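Local coordinates for protein NRPS (Penicillium fellutanum, PDB 6NKI) that belongs to the Rossmann-fold, NADP-binding family of male sterility proteins, forms part of a nonribosomal peptide synthetase, and holds NADPH in its pocket, at residues S261-V273 and G370-P384. Residues are numbered along the deposited sequence; the frame is centred on the assembly and turned at random.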
ATOM      1  N   SER A 261     -29.015   8.676   3.819  1.00117.21           N
ATOM      2  CA  SER A 261     -28.939   7.626   4.823  1.00116.70           C
ATOM      3  C   SER A 261     -28.170   6.438   4.245  1.00113.12           C
ATOM      4  O   SER A 261     -27.796   6.420   3.065  1.00107.49           O
ATOM      5  CB  SER A 261     -30.331   7.216   5.301  1.00124.78           C
ATOM      6  OG  SER A 261     -31.062   6.545   4.298  1.00125.31           O
ATOM      7  N   TYR A 262     -27.929   5.443   5.095  1.00114.23           N
ATOM      8  CA  TYR A 262     -27.199   4.251   4.690  1.00113.24           C
ATOM      9  C   TYR A 262     -27.605   3.105   5.608  1.00110.18           C
ATOM     10  O   TYR A 262     -28.263   3.305   6.630  1.00113.59           O
ATOM     11  CB  TYR A 262     -25.682   4.482   4.735  1.00116.43           C
ATOM     12  CG  TYR A 262     -25.142   4.619   6.139  1.00127.43           C
ATOM     13  CD1 TYR A 262     -25.124   5.849   6.789  1.00128.18           C
ATOM     14  CD2 TYR A 262     -24.650   3.513   6.825  1.00132.02           C
ATOM     15  CE1 TYR A 262     -24.632   5.967   8.087  1.00129.39           C
ATOM     16  CE2 TYR A 262     -24.164   3.625   8.114  1.00130.62           C
ATOM     17  CZ  TYR A 262     -24.153   4.848   8.740  1.00130.52           C
ATOM     18  OH  TYR A 262     -23.648   4.934  10.016  1.00133.09           O
ATOM     19  N   ASN A 263     -27.201   1.897   5.226  1.00107.87           N
ATOM     20  CA  ASN A 263     -27.439   0.716   6.047  1.00110.18           C
ATOM     21  C   ASN A 263     -26.345   0.592   7.100  1.00111.35           C
ATOM     22  O   ASN A 263     -25.161   0.448   6.767  1.00108.53           O
ATOM     23  CB  ASN A 263     -27.487  -0.529   5.172  1.00104.97           C
ATOM     24  CG  ASN A 263     -27.805  -1.776   5.958  1.00114.97           C
ATOM     25  OD1 ASN A 263     -28.032  -1.736   7.166  1.00109.49           O
ATOM     26  ND2 ASN A 263     -27.792  -2.910   5.273  1.00113.18           N
ATOM     27  N   SER A 264     -26.743   0.627   8.370  1.00118.37           N
ATOM     28  CA  SER A 264     -25.807   0.618   9.489  1.00121.20           C
ATOM     29  C   SER A 264     -25.877  -0.657  10.320  1.00118.54           C
ATOM     30  O   SER A 264     -25.221  -0.734  11.369  1.00111.53           O
ATOM     31  CB  SER A 264     -26.058   1.824  10.398  1.00133.11           C
ATOM     32  OG  SER A 264     -25.218   1.767  11.540  1.00134.83           O
ATOM     33  N   ASP A 265     -26.650  -1.655   9.893  1.00120.22           N
ATOM     34  CA  ASP A 265     -26.829  -2.851  10.707  1.00126.66           C
ATOM     35  C   ASP A 265     -25.745  -3.890  10.482  1.00125.10           C
ATOM     36  O   ASP A 265     -25.808  -4.969  11.077  1.00131.65           O
ATOM     37  CB  ASP A 265     -28.206  -3.471  10.453  1.00133.43           C
ATOM     38  CG  ASP A 265     -29.334  -2.620  11.007  1.00137.96           C
ATOM     39  OD1 ASP A 265     -29.071  -1.853  11.964  1.00140.66           O
ATOM     40  OD2 ASP A 265     -30.473  -2.726  10.500  1.00138.95           O
ATOM     41  N   GLU A 266     -24.744  -3.587   9.670  1.00122.92           N
ATOM     42  CA  GLU A 266     -23.660  -4.513   9.390  1.00117.59           C
ATOM     43  C   GLU A 266     -22.302  -3.879   9.638  1.00112.53           C
ATOM     44  O   GLU A 266     -21.338  -4.193   8.937  1.00108.28           O
ATOM     45  CB  GLU A 266     -23.729  -4.996   7.951  1.00113.86           C
ATOM     46  CG  GLU A 266     -23.601  -3.855   6.968  1.00113.03           C
ATOM     47  CD  GLU A 266     -23.350  -4.356   5.583  1.00112.53           C
ATOM     48  OE1 GLU A 266     -23.162  -5.585   5.455  1.00111.83           O
ATOM     49  OE2 GLU A 266     -23.357  -3.536   4.636  1.00111.64           O
ATOM     50  N   SER A 267     -22.212  -2.978  10.623  1.00112.45           N
ATOM     51  CA  SER A 267     -20.957  -2.266  10.863  1.00110.49           C
ATOM     52  C   SER A 267     -19.799  -3.215  11.173  1.00109.06           C
ATOM     53  O   SER A 267     -18.643  -2.915  10.843  1.00103.17           O
ATOM     54  CB  SER A 267     -21.138  -1.253  11.989  1.00111.80           C
ATOM     55  OG  SER A 267     -21.860  -0.141  11.510  1.00112.43           O
ATOM     56  N   ASP A 268     -20.082  -4.366  11.771  1.00115.23           N
ATOM     57  CA  ASP A 268     -19.023  -5.304  12.102  1.00120.09           C
ATOM     58  C   ASP A 268     -18.723  -6.277  10.963  1.00115.88           C
ATOM     59  O   ASP A 268     -17.804  -7.089  11.090  1.00118.01           O
ATOM     60  CB  ASP A 268     -19.391  -6.060  13.387  1.00138.10           C
ATOM     61  CG  ASP A 268     -18.173  -6.590  14.138  1.00150.74           C
ATOM     62  OD1 ASP A 268     -17.037  -6.451  13.632  1.00145.71           O
ATOM     63  OD2 ASP A 268     -18.360  -7.108  15.264  1.00156.30           O
ATOM     64  N   ASN A 269     -19.455  -6.209   9.849  1.00110.59           N
ATOM     65  CA  ASN A 269     -19.125  -7.051   8.711  1.00104.13           C
ATOM     66  C   ASN A 269     -17.885  -6.542   7.996  1.00100.98           C
ATOM     67  O   ASN A 269     -17.459  -5.393   8.144  1.00 85.55           O
ATOM     68  CB  ASN A 269     -20.252  -7.123   7.670  1.00 98.37           C
ATOM     69  CG  ASN A 269     -21.398  -8.013   8.086  1.00 96.64           C
ATOM     70  OD1 ASN A 269     -21.259  -8.894   8.938  1.00 97.44           O
ATOM     71  ND2 ASN A 269     -22.514  -7.865   7.396  1.00 97.24           N
ATOM     72  N   TRP A 270     -17.335  -7.414   7.157  1.00 98.74           N
ATOM     73  CA  TRP A 270     -16.107  -7.154   6.422  1.00 95.44           C
ATOM     74  C   TRP A 270     -16.402  -6.917   4.942  1.00 93.21           C
ATOM     75  O   TRP A 270     -17.195  -7.645   4.333  1.00 81.92           O
ATOM     76  CB  TRP A 270     -15.127  -8.320   6.570  1.00 93.93           C
ATOM     77  CG  TRP A 270     -13.874  -8.000   5.898  1.00 95.81           C
ATOM     78  CD1 TRP A 270     -13.544  -8.279   4.608  1.00 95.59           C
ATOM     79  CD2 TRP A 270     -12.763  -7.325   6.460  1.00 98.97           C
ATOM     80  NE1 TRP A 270     -12.298  -7.802   4.322  1.00 90.57           N
ATOM     81  CE2 TRP A 270     -11.789  -7.219   5.449  1.00 95.11           C
ATOM     82  CE3 TRP A 270     -12.489  -6.794   7.724  1.00 99.79           C
ATOM     83  CZ2 TRP A 270     -10.561  -6.612   5.665  1.00 99.16           C
ATOM     84  CZ3 TRP A 270     -11.264  -6.188   7.935  1.00 97.40           C
ATOM     85  CH2 TRP A 270     -10.323  -6.098   6.909  1.00 97.35           C
ATOM     86  N   LEU A 271     -15.733  -5.916   4.373  1.00 78.11           N
ATOM     87  CA  LEU A 271     -15.879  -5.501   2.981  1.00 90.83           C
ATOM     88  C   LEU A 271     -14.549  -5.707   2.247  1.00 86.46           C
ATOM     89  O   LEU A 271     -13.528  -5.116   2.623  1.00 74.40           O
ATOM     90  CB  LEU A 271     -16.286  -4.026   2.901  1.00 76.32           C
ATOM     91  CG  LEU A 271     -16.587  -3.397   1.536  1.00 75.30           C
ATOM     92  CD1 LEU A 271     -17.935  -3.906   1.027  1.00 97.03           C
ATOM     93  CD2 LEU A 271     -16.532  -1.864   1.540  1.00 74.67           C
ATOM     94  N   PHE A 272     -14.568  -6.507   1.176  1.00 85.87           N
ATOM     95  CA  PHE A 272     -13.353  -6.782   0.405  1.00 80.95           C
ATOM     96  C   PHE A 272     -13.154  -5.699  -0.646  1.00 80.04           C
ATOM     97  O   PHE A 272     -13.763  -5.742  -1.717  1.00 85.22           O
ATOM     98  CB  PHE A 272     -13.408  -8.160  -0.248  1.00 82.88           C
ATOM     99  CG  PHE A 272     -13.349  -9.309   0.730  1.00 86.76           C
ATOM    100  CD1 PHE A 272     -12.138  -9.670   1.330  1.00 82.53           C
ATOM    101  CD2 PHE A 272     -14.490 -10.060   1.012  1.00 88.99           C
ATOM    102  CE1 PHE A 272     -12.076 -10.720   2.216  1.00 81.37           C
ATOM    103  CE2 PHE A 272     -14.427 -11.123   1.898  1.00 91.21           C
ATOM    104  CZ  PHE A 272     -13.210 -11.443   2.505  1.00 90.76           C
ATOM    105  N   VAL A 273     -12.255  -4.763  -0.376  1.00 77.07           N
ATOM    106  CA  VAL A 273     -11.931  -3.706  -1.326  1.00 74.36           C
ATOM    107  C   VAL A 273     -10.426  -3.384  -1.254  1.00 75.42           C
ATOM    108  O   VAL A 273      -9.796  -3.468  -0.189  1.00 65.86           O
ATOM    109  CB  VAL A 273     -12.843  -2.475  -1.066  1.00 68.93           C
ATOM    110  CG1 VAL A 273     -12.626  -1.948   0.325  1.00 68.28           C
ATOM    111  CG2 VAL A 273     -12.588  -1.367  -2.044  1.00 66.64           C
ATOM    112  N   GLY A 370     -29.430  -8.207   1.700  1.00148.17           N
ATOM    113  CA  GLY A 370     -30.176  -7.528   2.740  1.00153.29           C
ATOM    114  C   GLY A 370     -29.840  -6.053   2.770  1.00147.71           C
ATOM    115  O   GLY A 370     -29.792  -5.436   3.839  1.00147.85           O
ATOM    116  N   GLY A 371     -29.610  -5.478   1.590  1.00145.83           N
ATOM    117  CA  GLY A 371     -29.127  -4.117   1.503  1.00143.62           C
ATOM    118  C   GLY A 371     -27.724  -3.917   2.025  1.00136.76           C
ATOM    119  O   GLY A 371     -27.307  -2.778   2.260  1.00133.66           O
ATOM    120  N   CYS A 372     -26.971  -4.996   2.187  1.00130.99           N
ATOM    121  CA  CYS A 372     -25.723  -4.966   2.925  1.00124.23           C
ATOM    122  C   CYS A 372     -24.581  -5.437   2.034  1.00114.69           C
ATOM    123  O   CYS A 372     -24.540  -6.603   1.619  1.00113.20           O
ATOM    124  CB  CYS A 372     -25.864  -5.793   4.209  1.00127.44           C
ATOM    125  SG  CYS A 372     -26.302  -7.531   4.066  1.00130.13           S
ATOM    126  N   LEU A 373     -23.693  -4.504   1.692  1.00110.13           N
ATOM    127  CA  LEU A 373     -22.395  -4.802   1.110  1.00103.34           C
ATOM    128  C   LEU A 373     -21.571  -5.636   2.093  1.00108.88           C
ATOM    129  O   LEU A 373     -21.922  -5.785   3.269  1.00120.41           O
ATOM    130  CB  LEU A 373     -21.634  -3.515   0.799  1.00 93.30           C
ATOM    131  CG  LEU A 373     -22.284  -2.577  -0.212  1.00 91.24           C
ATOM    132  CD1 LEU A 373     -21.475  -1.301  -0.352  1.00 87.37           C
ATOM    133  CD2 LEU A 373     -22.426  -3.305  -1.539  1.00 93.82           C
ATOM    134  N   GLY A 374     -20.463  -6.186   1.630  1.00101.43           N
ATOM    135  CA  GLY A 374     -19.594  -6.860   2.569  1.00102.07           C
ATOM    136  C   GLY A 374     -20.211  -8.103   3.202  1.00104.75           C
ATOM    137  O   GLY A 374     -21.313  -8.526   2.890  1.00108.77           O
ATOM    138  N   VAL A 375     -19.458  -8.675   4.144  1.00105.85           N
ATOM    139  CA  VAL A 375     -19.553 -10.086   4.505  1.00107.88           C
ATOM    140  C   VAL A 375     -19.343 -10.245   6.005  1.00106.37           C
ATOM    141  O   VAL A 375     -18.522  -9.547   6.614  1.00101.31           O
ATOM    142  CB  VAL A 375     -18.495 -10.910   3.712  1.00109.82           C
ATOM    143  CG1 VAL A 375     -18.372 -12.331   4.229  1.00111.81           C
ATOM    144  CG2 VAL A 375     -18.831 -10.934   2.226  1.00111.11           C
ATOM    145  N   ALA A 376     -20.084 -11.182   6.596  1.00117.34           N
ATOM    146  CA  ALA A 376     -19.882 -11.513   8.001  1.00127.94           C
ATOM    147  C   ALA A 376     -18.458 -12.010   8.235  1.00134.84           C
ATOM    148  O   ALA A 376     -17.913 -12.742   7.405  1.00133.86           O
ATOM    149  CB  ALA A 376     -20.878 -12.578   8.452  1.00132.44           C
ATOM    150  N   PRO A 377     -17.827 -11.640   9.354  1.00142.90           N
ATOM    151  CA  PRO A 377     -16.461 -12.121   9.614  1.00143.18           C
ATOM    152  C   PRO A 377     -16.409 -13.590  10.003  1.00146.63           C
ATOM    153  O   PRO A 377     -15.307 -14.140  10.123  1.00145.96           O
ATOM    154  CB  PRO A 377     -15.988 -11.224  10.760  1.00144.30           C
ATOM    155  CG  PRO A 377     -17.256 -10.921  11.509  1.00153.58           C
ATOM    156  CD  PRO A 377     -18.348 -10.825  10.465  1.00150.40           C
ATOM    157  N   THR A 378     -17.561 -14.234  10.207  1.00149.44           N
ATOM    158  CA  THR A 378     -17.644 -15.664  10.472  1.00152.71           C
ATOM    159  C   THR A 378     -17.975 -16.469   9.223  1.00156.13           C
ATOM    160  O   THR A 378     -18.180 -17.683   9.315  1.00160.57           O
ATOM    161  CB  THR A 378     -18.698 -15.946  11.546  1.00154.26           C
ATOM    162  OG1 THR A 378     -19.991 -15.564  11.060  1.00156.93           O
ATOM    163  CG2 THR A 378     -18.379 -15.161  12.815  1.00151.00           C
ATOM    164  N   ASP A 379     -18.031 -15.816   8.069  1.00155.90           N
ATOM    165  CA  ASP A 379     -18.421 -16.409   6.803  1.00159.63           C
ATOM    166  C   ASP A 379     -17.225 -17.150   6.197  1.00160.37           C
ATOM    167  O   ASP A 379     -16.076 -16.862   6.534  1.00159.56           O
ATOM    168  CB  ASP A 379     -18.920 -15.293   5.887  1.00160.13           C
ATOM    169  CG  ASP A 379     -19.769 -15.787   4.738  1.00163.44           C
ATOM    170  OD1 ASP A 379     -20.951 -16.115   4.968  1.00167.42           O
ATOM    171  OD2 ASP A 379     -19.249 -15.844   3.603  1.00161.33           O
ATOM    172  N   PRO A 380     -17.469 -18.136   5.325  1.00163.93           N
ATOM    173  CA  PRO A 380     -16.348 -18.940   4.797  1.00160.09           C
ATOM    174  C   PRO A 380     -15.256 -18.161   4.073  1.00149.08           C
ATOM    175  O   PRO A 380     -14.121 -18.654   4.001  1.00152.24           O
ATOM    176  CB  PRO A 380     -17.051 -19.925   3.852  1.00165.24           C
ATOM    177  CG  PRO A 380     -18.394 -20.089   4.444  1.00171.78           C
ATOM    178  CD  PRO A 380     -18.769 -18.749   5.004  1.00170.29           C
ATOM    179  N   LEU A 381     -15.548 -16.982   3.525  1.00137.42           N
ATOM    180  CA  LEU A 381     -14.561 -16.229   2.753  1.00125.14           C
ATOM    181  C   LEU A 381     -13.317 -15.912   3.583  1.00117.58           C
ATOM    182  O   LEU A 381     -13.367 -15.963   4.819  1.00117.48           O
ATOM    183  CB  LEU A 381     -15.193 -14.949   2.195  1.00120.35           C
ATOM    184  CG  LEU A 381     -16.169 -15.187   1.039  1.00117.83           C
ATOM    185  CD1 LEU A 381     -16.852 -13.906   0.630  1.00115.85           C
ATOM    186  CD2 LEU A 381     -15.429 -15.778  -0.138  1.00115.19           C
ATOM    187  N   PRO A 382     -12.178 -15.588   2.948  1.00111.32           N
ATOM    188  CA  PRO A 382     -10.906 -15.461   3.681  1.00109.71           C
ATOM    189  C   PRO A 382     -10.786 -14.149   4.449  1.00112.51           C
ATOM    190  O   PRO A 382      -9.883 -13.341   4.205  1.00111.70           O
ATOM    191  CB  PRO A 382      -9.870 -15.548   2.551  1.00104.62           C
ATOM    192  CG  PRO A 382     -10.547 -14.898   1.409  1.00102.27           C
ATOM    193  CD  PRO A 382     -11.987 -15.352   1.506  1.00108.37           C
ATOM    194  N   VAL A 383     -11.689 -13.932   5.396  1.00118.09           N
ATOM    195  CA  VAL A 383     -11.652 -12.662   6.129  1.00120.54           C
ATOM    196  C   VAL A 383     -10.377 -12.612   6.972  1.00115.93           C
ATOM    197  O   VAL A 383     -10.096 -13.566   7.724  1.00122.36           O
ATOM    198  CB  VAL A 383     -12.924 -12.490   6.985  1.00135.42           C
ATOM    199  CG1 VAL A 383     -13.024 -13.555   8.076  1.00147.98           C
ATOM    200  CG2 VAL A 383     -13.003 -11.094   7.572  1.00135.31           C
ATOM    201  N   PRO A 384      -9.543 -11.584   6.825  1.00109.61           N
ATOM    202  CA  PRO A 384      -8.281 -11.522   7.586  1.00109.83           C
ATOM    203  C   PRO A 384      -8.518 -11.355   9.073  1.00122.68           C
ATOM    204  O   PRO A 384      -9.108 -10.368   9.515  1.00124.22           O
ATOM    205  CB  PRO A 384      -7.560 -10.308   6.988  1.00100.83           C
ATOM    206  CG  PRO A 384      -8.607  -9.511   6.342  1.00 98.93           C
ATOM    207  CD  PRO A 384      -9.626 -10.497   5.840  1.00104.12           C
TER
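Trp270 and Val375 form a single antiparallel bridge, a hydrogen-bonded pair. Trp270 N donates to Val375 O in a nearly straight bond (171°), and Val375 N donates back to Trp270 O. Beside the bridge, Val383 CG2 and Pro384 CD lie over one face of the Trp270 indole as CH-pi contacts, 4.0 Å and 4.3 Å from the centroid of its five-membered ring. Pro384 CG is 3.6 Å from Trp270 CZ2. The Trp270 CG lies anti to the backbone N (chi1 -176°), which carries the indole to these residues. Phe272 CE2 is 3.9 Å from Leu381 CD1, and Pro382 O lies at the Phe272 ring edge. Asn263 ND2 donates to Gly371 O (3.1 Å, 176°), above the plane of that carbonyl. The acid group of Glu266 lies against Cys372 CB and the Leu373 backbone. Asn269 ND2 donates to Glu266 OE1, on the anti lone pair of that oxygen. The loop between helices 363-369 and 389-410 thus packs on strand 270-275 of the mixed sheet, with the Phe272 side chain about 9 Å from the bound NADPH. Asn263 and the bridge at Trp270 tie it on either side of turn 266-269, while apolar packing holds Val383 and Pro384 against Trp270 and Leu381 against Phe272.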